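Local coordinates for uncharacterized protein (PDB 6N7M) that is of unknown function, is probably made with an export signal, and in this crystal forms a pair of two-helix chains whose flanking segments reach across to the partner, at the interface of chains A and B. Coordinates in Å, arbitrary orientation; residue numbers count along the deposited sequence, not the author numbering. Chains: chain A/B, Hypothetical Protein CD630_05490.

Contact 1: the interface of chains A and B. Residues chain A 32, 87, 90; chain B 40, 68, 71-72, 75.
On helix 62-82 of chain B, one of the two helices modelled in each chain, B:Thr68, B:Lys71 and B:Met72 meet non-helical segments of chain A. Selenomethionine A:Met87, with 100 Å² hidden by the partner, carries most of the contact. With CG anti to the backbone N (chi1 -179°) and the next torsion also extended, its side chain stands straight off the backbone. It then bends at chi3 (53°), turning the methyl CE toward B:Tyr40. Its selenium lies 3.6 Å from CG of B:Met72, the two selenomethionines crossing at about a right angle. The aliphatic stem of B:Lys71 runs past A:Met87 in the opposite direction, with CB 4.0 Å from SE. CE meets the phenol oxygen OH of B:Tyr40 tip to tip at 3.9 Å, and CG of B:Glu75 also borders this methyl. A:Ile90 points CD1 at the methyl CG2 of B:Thr68, a snug 3.4 Å, while OG1 of that threonine faces the backbone of A:Val32. No polar bond crosses this patch. Within chain B, NZ of B:Lys71 and OE2 of B:Glu75 form a salt bridge of 3.6 Å. The site follows successive turns of helix 62-82, with B:Tyr40 contributed by the neighbouring helix 37-51.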
ATOM      1  N   VAL A  32       1.192  -7.584 -11.471  1.00 26.77           N
ATOM      2  CA  VAL A  32       0.832  -6.971 -10.159  1.00 29.85           C
ATOM      3  C   VAL A  32       0.933  -5.462 -10.335  1.00 32.54           C
ATOM      4  O   VAL A  32       1.981  -4.998 -10.856  1.00 30.51           O
ATOM      5  CB  VAL A  32       1.739  -7.452  -9.013  1.00 28.78           C
ATOM      6  CG1 VAL A  32       1.426  -6.719  -7.713  1.00 29.01           C
ATOM      7  CG2 VAL A  32       1.668  -8.955  -8.815  1.00 30.03           C
HETATM    8  N   MSE A  87       4.191  -3.093  -4.840  1.00 25.79           N
HETATM    9  CA  MSE A  87       2.753  -3.226  -5.120  1.00 20.33           C
HETATM   10  C   MSE A  87       1.997  -1.955  -4.745  1.00 20.16           C
HETATM   11  O   MSE A  87       2.215  -1.417  -3.646  1.00 22.73           O
HETATM   12  CB  MSE A  87       2.160  -4.428  -4.383  1.00 30.23           C
HETATM   13  CG  MSE A  87       0.697  -4.582  -4.684  1.00 27.28           C
HETATM   14 SE   MSE A  87       0.067  -6.222  -3.867  1.00 36.67          SE
HETATM   15  CE  MSE A  87       0.592  -6.100  -1.989  1.00 32.37           C
ATOM     16  N   ILE A  90      -4.970  -0.849  -4.534  1.00 23.98           N
ATOM     17  CA  ILE A  90      -6.107  -0.788  -5.502  1.00 27.21           C
ATOM     18  C   ILE A  90      -7.308  -0.240  -4.718  1.00 28.23           C
ATOM     19  O   ILE A  90      -7.520  -0.711  -3.555  1.00 27.21           O
ATOM     20  CB  ILE A  90      -6.407  -2.159  -6.148  1.00 26.08           C
ATOM     21  CG1 ILE A  90      -5.199  -2.695  -6.918  1.00 29.63           C
ATOM     22  CG2 ILE A  90      -7.643  -2.071  -7.030  1.00 22.71           C
ATOM     23  CD1 ILE A  90      -5.481  -3.970  -7.709  1.00 28.88           C
TER
ATOM     24  N   TYR B  40      -7.303  -6.348   6.632  1.00 18.16           N
ATOM     25  CA  TYR B  40      -6.713  -6.617   5.313  1.00 19.62           C
ATOM     26  C   TYR B  40      -7.464  -7.765   4.629  1.00 26.18           C
ATOM     27  O   TYR B  40      -7.681  -7.736   3.369  1.00 19.55           O
ATOM     28  CB  TYR B  40      -5.217  -6.856   5.451  1.00 17.39           C
ATOM     29  CG  TYR B  40      -4.463  -6.705   4.163  1.00 16.71           C
ATOM     30  CD1 TYR B  40      -4.325  -5.447   3.585  1.00 18.73           C
ATOM     31  CD2 TYR B  40      -3.832  -7.768   3.551  1.00 17.48           C
ATOM     32  CE1 TYR B  40      -3.634  -5.273   2.403  1.00 18.93           C
ATOM     33  CE2 TYR B  40      -3.107  -7.615   2.385  1.00 17.05           C
ATOM     34  CZ  TYR B  40      -3.013  -6.362   1.805  1.00 18.51           C
ATOM     35  OH  TYR B  40      -2.294  -6.197   0.659  1.00 21.09           O
ATOM     36  N   THR B  68      -2.859  -9.309  -8.614  1.00 22.34           N
ATOM     37  CA  THR B  68      -2.657  -8.410  -7.447  1.00 24.89           C
ATOM     38  C   THR B  68      -3.308  -9.024  -6.200  1.00 30.68           C
ATOM     39  O   THR B  68      -2.667  -9.011  -5.153  1.00 23.60           O
ATOM     40  CB  THR B  68      -3.163  -6.991  -7.747  1.00 23.26           C
ATOM     41  OG1 THR B  68      -2.366  -6.485  -8.817  1.00 22.56           O
ATOM     42  CG2 THR B  68      -3.011  -6.055  -6.576  1.00 27.27           C
ATOM     43  N   LYS B  71      -1.101 -11.730  -4.842  1.00 26.69           N
ATOM     44  CA  LYS B  71       0.051 -11.180  -4.071  1.00 26.98           C
ATOM     45  C   LYS B  71      -0.439 -10.677  -2.706  1.00 27.07           C
ATOM     46  O   LYS B  71       0.254 -10.891  -1.684  1.00 29.52           O
ATOM     47  CB  LYS B  71       0.809 -10.064  -4.783  1.00 26.82           C
ATOM     48  CG  LYS B  71       2.100  -9.700  -4.045  1.00 31.45           C
ATOM     49  CD  LYS B  71       3.063  -8.772  -4.711  1.00 32.67           C
ATOM     50  CE  LYS B  71       4.075  -8.217  -3.729  1.00 42.84           C
ATOM     51  NZ  LYS B  71       4.697  -9.274  -2.888  1.00 46.24           N
HETATM   52  N   MSE B  72      -1.616 -10.078  -2.669  1.00 21.60           N
HETATM   53  CA  MSE B  72      -2.125  -9.563  -1.372  1.00 26.67           C
HETATM   54  C   MSE B  72      -2.381 -10.736  -0.410  1.00 22.59           C
HETATM   55  O   MSE B  72      -2.173 -10.548   0.775  1.00 19.84           O
HETATM   56  CB  MSE B  72      -3.350  -8.683  -1.624  1.00 24.97           C
HETATM   57  CG  MSE B  72      -3.014  -7.460  -2.432  1.00 23.70           C
HETATM   58 SE   MSE B  72      -4.677  -6.590  -2.888  1.00 25.79          SE
HETATM   59  CE  MSE B  72      -5.329  -5.934  -1.200  1.00 25.22           C
ATOM     60  N   GLU B  75       0.718 -11.524   1.287  1.00 28.93           N
ATOM     61  CA  GLU B  75       1.040 -10.473   2.298  1.00 26.49           C
ATOM     62  C   GLU B  75       0.134 -10.643   3.527  1.00 20.28           C
ATOM     63  O   GLU B  75       0.598 -10.419   4.650  1.00 17.78           O
ATOM     64  CB  GLU B  75       0.915  -9.085   1.672  1.00 29.88           C
ATOM     65  CG  GLU B  75       1.842  -8.904   0.493  1.00 27.43           C
ATOM     66  CD  GLU B  75       3.287  -8.965   0.905  1.00 40.49           C
ATOM     67  OE1 GLU B  75       3.688  -8.046   1.631  1.00 43.67           O
ATOM     68  OE2 GLU B  75       3.975  -9.963   0.570  1.00 45.25           O
TER

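Contact 2: the interface of chains A and B. Residues chain A 90-93; chain B 47, 50, 57-58.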
ATOM      1  N   ILE A  90      -4.970  -0.849  -4.534  1.00 23.98           N
ATOM      2  CA  ILE A  90      -6.107  -0.788  -5.502  1.00 27.21           C
ATOM      3  C   ILE A  90      -7.308  -0.240  -4.718  1.00 28.23           C
ATOM      4  O   ILE A  90      -7.520  -0.711  -3.555  1.00 27.21           O
ATOM      5  CB  ILE A  90      -6.407  -2.159  -6.148  1.00 26.08           C
ATOM      6  CG1 ILE A  90      -5.199  -2.695  -6.918  1.00 29.63           C
ATOM      7  CG2 ILE A  90      -7.643  -2.071  -7.030  1.00 22.71           C
ATOM      8  CD1 ILE A  90      -5.481  -3.970  -7.709  1.00 28.88           C
ATOM      9  N   THR A  91      -8.004   0.746  -5.300  1.00 32.49           N
ATOM     10  CA  THR A  91      -9.220   1.384  -4.714  1.00 40.68           C
ATOM     11  C   THR A  91     -10.455   0.701  -5.312  1.00 43.00           C
ATOM     12  O   THR A  91     -10.362   0.215  -6.463  1.00 44.61           O
ATOM     13  CB  THR A  91      -9.258   2.886  -4.994  1.00 42.82           C
ATOM     14  OG1 THR A  91      -8.003   3.458  -4.637  1.00 46.45           O
ATOM     15  CG2 THR A  91     -10.372   3.595  -4.263  1.00 50.78           C
ATOM     16  N   ILE A  92     -11.575   0.724  -4.593  1.00 37.35           N
ATOM     17  CA  ILE A  92     -12.781  -0.040  -5.021  1.00 44.74           C
ATOM     18  C   ILE A  92     -13.860   0.889  -5.573  1.00 50.41           C
ATOM     19  O   ILE A  92     -14.847   0.360  -6.108  1.00 48.00           O
ATOM     20  CB  ILE A  92     -13.271  -0.889  -3.841  1.00 43.34           C
ATOM     21  CG1 ILE A  92     -12.131  -1.779  -3.339  1.00 41.06           C
ATOM     22  CG2 ILE A  92     -14.498  -1.696  -4.224  1.00 51.12           C
ATOM     23  CD1 ILE A  92     -12.346  -2.326  -1.973  1.00 39.33           C
ATOM     24  N   GLU A  93     -13.678   2.207  -5.476  1.00 52.10           N
ATOM     25  CA  GLU A  93     -14.696   3.120  -6.068  1.00 55.40           C
ATOM     26  C   GLU A  93     -14.211   3.555  -7.460  1.00 58.36           C
ATOM     27  O   GLU A  93     -13.962   2.724  -8.353  1.00 49.55           O
ATOM     28  CB  GLU A  93     -15.022   4.303  -5.144  1.00 58.19           C
ATOM     29  CG  GLU A  93     -13.819   5.060  -4.596  1.00 57.60           C
ATOM     30  CD  GLU A  93     -13.165   4.480  -3.351  1.00 53.95           C
ATOM     31  OE1 GLU A  93     -13.597   3.408  -2.891  1.00 50.66           O
ATOM     32  OE2 GLU A  93     -12.236   5.119  -2.832  1.00 57.74           O
TER
ATOM     33  N   LEU B  47     -12.136  -6.398  -2.729  1.00 29.28           N
ATOM     34  CA  LEU B  47     -11.517  -6.377  -4.085  1.00 27.53           C
ATOM     35  C   LEU B  47     -12.037  -7.556  -4.904  1.00 30.24           C
ATOM     36  O   LEU B  47     -12.173  -7.403  -6.127  1.00 28.29           O
ATOM     37  CB  LEU B  47      -9.993  -6.460  -3.990  1.00 26.00           C
ATOM     38  CG  LEU B  47      -9.300  -5.182  -3.561  1.00 26.55           C
ATOM     39  CD1 LEU B  47      -7.803  -5.421  -3.514  1.00 23.31           C
ATOM     40  CD2 LEU B  47      -9.654  -4.047  -4.521  1.00 26.41           C
ATOM     41  N   TYR B  50     -15.424  -6.573  -6.031  1.00 34.77           N
ATOM     42  CA  TYR B  50     -15.254  -5.577  -7.122  1.00 31.64           C
ATOM     43  C   TYR B  50     -14.931  -6.294  -8.451  1.00 33.70           C
ATOM     44  O   TYR B  50     -15.556  -5.995  -9.488  1.00 39.48           O
ATOM     45  CB  TYR B  50     -14.150  -4.608  -6.687  1.00 33.91           C
ATOM     46  CG  TYR B  50     -13.810  -3.444  -7.575  1.00 29.91           C
ATOM     47  CD1 TYR B  50     -14.729  -2.440  -7.836  1.00 35.62           C
ATOM     48  CD2 TYR B  50     -12.493  -3.229  -7.969  1.00 33.02           C
ATOM     49  CE1 TYR B  50     -14.381  -1.311  -8.568  1.00 36.40           C
ATOM     50  CE2 TYR B  50     -12.130  -2.112  -8.704  1.00 31.19           C
ATOM     51  CZ  TYR B  50     -13.079  -1.144  -8.999  1.00 33.40           C
ATOM     52  OH  TYR B  50     -12.734  -0.024  -9.706  1.00 29.43           O
ATOM     53  N   VAL B  57     -14.777   0.802 -12.302  0.50 68.70           N
ATOM     54  CA  VAL B  57     -14.259   2.163 -12.651  0.50 62.07           C
ATOM     55  C   VAL B  57     -12.811   2.297 -12.161  0.50 63.64           C
ATOM     56  O   VAL B  57     -12.545   3.238 -11.384  0.50 65.70           O
ATOM     57  CB  VAL B  57     -15.126   3.278 -12.029  0.50 61.94           C
ATOM     58  CG1 VAL B  57     -14.707   4.650 -12.530  0.50 69.55           C
ATOM     59  CG2 VAL B  57     -16.611   3.061 -12.268  0.50 59.17           C
ATOM     60  N   LYS B  58     -11.918   1.395 -12.580  0.50 59.42           N
ATOM     61  CA  LYS B  58     -10.495   1.469 -12.148  0.50 58.85           C
ATOM     62  C   LYS B  58      -9.547   1.199 -13.309  0.50 50.36           C
ATOM     63  O   LYS B  58      -9.922   0.475 -14.231  0.50 51.80           O
ATOM     64  CB  LYS B  58     -10.167   0.502 -11.007  0.50 52.04           C
ATOM     65  CG  LYS B  58      -9.986   1.182  -9.657  0.50 50.65           C
ATOM     66  CD  LYS B  58      -8.762   2.085  -9.716  0.50 54.46           C
ATOM     67  CE  LYS B  58      -8.505   2.912  -8.477  0.50 54.51           C
ATOM     68  NZ  LYS B  58      -7.266   3.714  -8.627  0.50 52.91           N
TER
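B:Tyr50, near the end of helix 37-51, one of the two helices of chain B, lies against A:Ile92 in the last modelled, non-helical stretch of chain A, with no N or O of one chain close enough to bond to the other. CG of the tyrosine is anti to its backbone N (chi1 -177°), and the ring offers one face to this stretch: CA of A:Ile92 sits 4.0 Å above the plane, over the ring centre. The two side chains pass in opposite directions, bringing the branch methyl CG2 of A:Ile92 to 3.7 Å from ring carbon CD1 of B:Tyr50. The other branch of the isoleucine turns to B:Leu47, where CG1 meets the methyl CD2 at 3.6 Å. This same leucine methyl also touches CG2 of A:Ile90, and is thus shared by two isoleucines of this stretch. B:Lys58, from the loop after the helix, adds a second broad surface. Its chain bends at chi2 (-65°) and then extends past A:Thr91, with CG 3.4 Å from the threonine backbone O and CE 3.6 Å from CB. CB of this lysine also borders the tyrosine ring edge in plane. A:Glu93 approaches mainly through its backbone, its O lying 3.3 Å from the phenol OH of B:Tyr50.

Contact 3: the interface of chains A and B. Residues chain A 58-60; chain B 32-34.
A:Asp59 and B:His34 meet beside a parallel beta bridge of A:Lys58 with B:Val32, between loop segments of the two chains. The tight part centres on the aspartate carboxylate. OD2 accepts the backbone N-H of B:His34 at 2.7 Å, while OD1 accepts the ring N-H at ND1 at 2.9 Å. Both oxygens are met on their syn sides, the donors tilted from the carboxylate plane, the backbone one further. The carboxylate lies at the ring edge, its plane 8° from that of the imidazole, and spans the side-chain and backbone donors of one histidine. CG of A:Asp59 lies between its backbone N and carbonyl carbon (chi1 64°), a crowded position that folds the carboxylate toward the partner. The aspartate N also donates to O of B:Val32 at 2.8 Å. OD1 of A:Asp59 and that carbonyl O, 3.0 Å apart, would both normally accept, a doubtful, repulsive contact unless the carboxyl is protonated, which is not seen. The carboxylate could favour a positively charged imidazole. Packing is looser around this polar core: the A:Val60 side chain crosses that of B:His34 at about a right angle, CG1 3.9 Å from CE1. CB of B:Val32 lies 4.0 Å from CA of A:Lys58, a residue that is poorly ordered.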
ATOM      1  N   LYS A  58      -1.001   9.164  14.169  1.00 21.38           N
ATOM      2  CA  LYS A  58      -0.134   8.028  13.766  1.00 26.44           C
ATOM      3  C   LYS A  58      -0.296   6.874  14.772  1.00 23.71           C
ATOM      4  O   LYS A  58      -0.450   7.149  15.968  1.00 20.91           O
ATOM      5  CB  LYS A  58       1.336   8.444  13.749  1.00 32.22           C
ATOM      6  CG  LYS A  58       1.669   9.697  12.955  1.00 42.87           C
ATOM      7  CD  LYS A  58       3.050  10.241  13.284  1.00 61.48           C
ATOM      8  CE  LYS A  58       3.193  10.713  14.721  1.00 65.30           C
ATOM      9  NZ  LYS A  58       2.324  11.879  15.028  1.00 64.07           N
ATOM     10  N   ASP A  59      -0.268   5.634  14.292  1.00 21.17           N
ATOM     11  CA  ASP A  59      -0.361   4.452  15.186  1.00 23.21           C
ATOM     12  C   ASP A  59       1.054   3.940  15.486  1.00 22.01           C
ATOM     13  O   ASP A  59       1.172   2.809  15.995  1.00 25.12           O
ATOM     14  CB  ASP A  59      -1.278   3.364  14.631  1.00 28.12           C
ATOM     15  CG  ASP A  59      -0.794   2.733  13.334  1.00 31.58           C
ATOM     16  OD1 ASP A  59       0.126   3.309  12.704  1.00 26.26           O
ATOM     17  OD2 ASP A  59      -1.385   1.695  12.950  1.00 31.52           O
ATOM     18  N   VAL A  60       2.086   4.745  15.205  1.00 19.09           N
ATOM     19  CA  VAL A  60       3.498   4.431  15.528  1.00 18.76           C
ATOM     20  C   VAL A  60       4.151   5.743  15.991  1.00 20.63           C
ATOM     21  O   VAL A  60       3.539   6.786  15.804  1.00 18.31           O
ATOM     22  CB  VAL A  60       4.280   3.827  14.352  1.00 20.70           C
ATOM     23  CG1 VAL A  60       3.735   2.478  13.935  1.00 21.11           C
ATOM     24  CG2 VAL A  60       4.368   4.769  13.159  1.00 20.73           C
TER
ATOM     25  N   VAL B  32      -1.897   8.049   9.854  1.00 22.32           N
ATOM     26  CA  VAL B  32      -0.997   6.889   9.601  1.00 25.37           C
ATOM     27  C   VAL B  32      -1.498   5.719  10.450  1.00 21.91           C
ATOM     28  O   VAL B  32      -1.321   5.747  11.674  1.00 19.61           O
ATOM     29  CB  VAL B  32       0.480   7.212   9.857  1.00 25.13           C
ATOM     30  CG1 VAL B  32       1.344   5.953   9.808  1.00 27.00           C
ATOM     31  CG2 VAL B  32       0.970   8.274   8.887  1.00 27.37           C
ATOM     32  N   GLU B  33      -1.995   4.691   9.770  1.00 21.80           N
ATOM     33  CA  GLU B  33      -2.567   3.503  10.424  1.00 26.24           C
ATOM     34  C   GLU B  33      -2.149   2.257   9.633  1.00 19.51           C
ATOM     35  O   GLU B  33      -1.935   2.348   8.402  1.00 25.27           O
ATOM     36  CB  GLU B  33      -4.083   3.672  10.511  1.00 30.19           C
ATOM     37  CG  GLU B  33      -4.735   2.720  11.477  1.00 32.36           C
ATOM     38  CD  GLU B  33      -6.220   2.952  11.696  1.00 38.91           C
ATOM     39  OE1 GLU B  33      -6.770   3.875  11.077  1.00 38.05           O
ATOM     40  OE2 GLU B  33      -6.815   2.198  12.476  1.00 53.32           O
ATOM     41  N   HIS B  34      -1.943   1.158  10.349  1.00 15.99           N
ATOM     42  CA  HIS B  34      -1.567  -0.112   9.690  1.00 17.96           C
ATOM     43  C   HIS B  34      -2.762  -1.059   9.778  1.00 18.57           C
ATOM     44  O   HIS B  34      -3.449  -1.016  10.801  1.00 19.61           O
ATOM     45  CB  HIS B  34      -0.289  -0.679  10.314  1.00 18.14           C
ATOM     46  CG  HIS B  34       0.891   0.195  10.085  1.00 20.82           C
ATOM     47  ND1 HIS B  34       1.132   1.339  10.829  1.00 23.26           N
ATOM     48  CD2 HIS B  34       1.832   0.170   9.113  1.00 20.29           C
ATOM     49  CE1 HIS B  34       2.192   1.954  10.353  1.00 21.77           C
ATOM     50  NE2 HIS B  34       2.668   1.241   9.323  1.00 23.26           N
TER

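Contact 1 and contact 2 lie about 13 Å apart between their C-alpha centres and share A:Ile90, in the last modelled stretch of chain A. Both use helix 37-51 of chain B, with helix 62-82 added in contact 1 and the loop after helix 37-51 in contact 2. Contact 3 stands apart, about 20 Å from contact 1 and 23 Å from contact 2, and joins loops by polar bonds where the others are chiefly apolar. Residue 32 serves contact 1 in chain A but contact 3 in chain B, and residue 58 likewise changes partners, in keeping with an interface that is not an exact two-fold. The pairing may be one of the crystal.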